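Local structure of MdcA (Pseudomonas aeruginosa, 5VIT) at residues A398-D401 with M402-E405. The protein is the alpha subunit of malonate decarboxylase and probably acts as the transferase that exchanges acetyl for malonate on the acyl carrier protein of the complex. Residues are numbered along the deposited sequence; the frame is centred on the assembly and turned at random.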
loop_
_atom_site.group_PDB
_atom_site.type_symbol
_atom_site.label_atom_id
_atom_site.label_comp_id
_atom_site.label_asym_id
_atom_site.label_seq_id
_atom_site.Cartn_x
_atom_site.Cartn_y
_atom_site.Cartn_z
ATOM N N ALA A 398 8.627 -1.065 -18.832
ATOM C CA ALA A 398 8.123 -0.244 -17.732
ATOM C C ALA A 398 7.198 0.869 -18.229
ATOM O O ALA A 398 6.156 1.131 -17.640
ATOM C CB ALA A 398 9.282 0.360 -16.936
ATOM N N TRP A 399 7.604 1.516 -19.314
ATOM C CA TRP A 399 6.875 2.633 -19.906
ATOM C C TRP A 399 5.509 2.179 -20.438
ATOM O O TRP A 399 4.513 2.901 -20.323
ATOM C CB TRP A 399 7.743 3.255 -21.008
ATOM C CG TRP A 399 7.225 4.449 -21.714
ATOM C CD1 TRP A 399 7.355 5.750 -21.332
ATOM C CD2 TRP A 399 6.559 4.465 -22.987
ATOM N NE1 TRP A 399 6.778 6.582 -22.272
ATOM C CE2 TRP A 399 6.292 5.816 -23.302
ATOM C CE3 TRP A 399 6.155 3.465 -23.883
ATOM C CZ2 TRP A 399 5.629 6.196 -24.471
ATOM C CZ3 TRP A 399 5.495 3.845 -25.054
ATOM C CH2 TRP A 399 5.241 5.202 -25.332
ATOM N N LEU A 400 5.464 0.965 -20.985
ATOM C CA LEU A 400 4.205 0.362 -21.413
ATOM C C LEU A 400 3.351 -0.071 -20.229
ATOM O O LEU A 400 2.122 -0.075 -20.326
ATOM C CB LEU A 400 4.446 -0.850 -22.321
ATOM C CG LEU A 400 5.121 -0.614 -23.671
ATOM C CD1 LEU A 400 5.484 -1.955 -24.312
ATOM C CD2 LEU A 400 4.196 0.197 -24.573
ATOM N N ASP A 401 3.992 -0.437 -19.114
ATOM C CA ASP A 401 3.266 -0.975 -17.948
ATOM C C ASP A 401 2.276 0.022 -17.354
ATOM O O ASP A 401 1.390 -0.349 -16.597
ATOM C CB ASP A 401 4.227 -1.418 -16.841
ATOM C CG ASP A 401 3.595 -2.473 -15.922
ATOM O OD1 ASP A 401 3.804 -2.441 -14.682
ATOM O OD2 ASP A 401 2.862 -3.336 -16.457
ATOM N N MET A 402 2.440 1.291 -17.700
ATOM C CA MET A 402 1.605 2.334 -17.153
ATOM C C MET A 402 0.255 2.457 -17.860
ATOM O O MET A 402 -0.599 3.205 -17.399
ATOM C CB MET A 402 2.358 3.665 -17.212
ATOM C CG MET A 402 3.707 3.616 -16.487
ATOM S SD MET A 402 3.473 3.412 -14.702
ATOM C CE MET A 402 3.001 4.992 -14.467
ATOM N N ARG A 403 0.056 1.737 -18.967
ATOM C CA ARG A 403 -1.210 1.855 -19.688
ATOM C C ARG A 403 -2.311 1.091 -18.956
ATOM O O ARG A 403 -2.098 -0.026 -18.482
ATOM C CB ARG A 403 -1.080 1.351 -21.127
ATOM C CG ARG A 403 0.269 1.643 -21.720
ATOM C CD ARG A 403 0.287 1.940 -23.210
ATOM N NE ARG A 403 -0.270 0.957 -24.148
ATOM C CZ ARG A 403 -0.002 -0.352 -24.201
ATOM N NH1 ARG A 403 0.810 -0.960 -23.325
ATOM N NH2 ARG A 403 -0.587 -1.066 -25.149
ATOM N N GLY A 404 -3.487 1.707 -18.864
ATOM C CA GLY A 404 -4.638 1.065 -18.258
ATOM C C GLY A 404 -5.225 -0.001 -19.167
ATOM O O GLY A 404 -5.817 -0.975 -18.700
ATOM N N GLU A 405 -5.055 0.176 -20.472
ATOM C CA GLU A 405 -5.572 -0.791 -21.436
ATOM C C GLU A 405 -4.537 -1.128 -22.508
ATOM O O GLU A 405 -4.447 -0.440 -23.534
ATOM C CB GLU A 405 -6.856 -0.261 -22.090
ATOM C CG GLU A 405 -8.118 -0.982 -21.640
ATOM C CD GLU A 405 -7.983 -2.501 -21.743
ATOM O OE1 GLU A 405 -7.539 -3.010 -22.804
ATOM O OE2 GLU A 405 -8.301 -3.185 -20.748
#
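Leu400 O is met twice by Arg403. The backbone N of Arg403 donates a nearly straight bond to Leu400 O (3.1 Å, 170°), and its NH1 adds a weak, longer one to the same oxygen (3.4 Å), which lies at the edge of the guanidinium and in its plane; the position of Leu400 O is less certain, and the weak NH1 bond is to be taken with caution. The other guanidinium nitrogens, NE and NH2, make weak hydrogen bonds to Glu411 O and Pro406 O. Asp401 turns its carboxylate elsewhere, OD1 being hydrogen-bonded to His252 ND1. The backbone bond closes a type I beta turn, Leu400 to Arg403, by which the chain leaves helix 397-400 for the loop that leads to strand 416-420 of the mixed sheet. Bends at chi2 and chi3 (-56°) fold the arginine back beside the leucine. The two side chains run alongside each other in the same direction, with Leu400 CD2 over one face of the guanidinium, 3.8 Å from Arg403 NH1. Buried Met402 makes a van der Waals contact, its CG lying 3.7 Å from the carbonyl oxygen, O, of Ala398, while the rest of the side chain leads away to touch Thr460 and Tyr472.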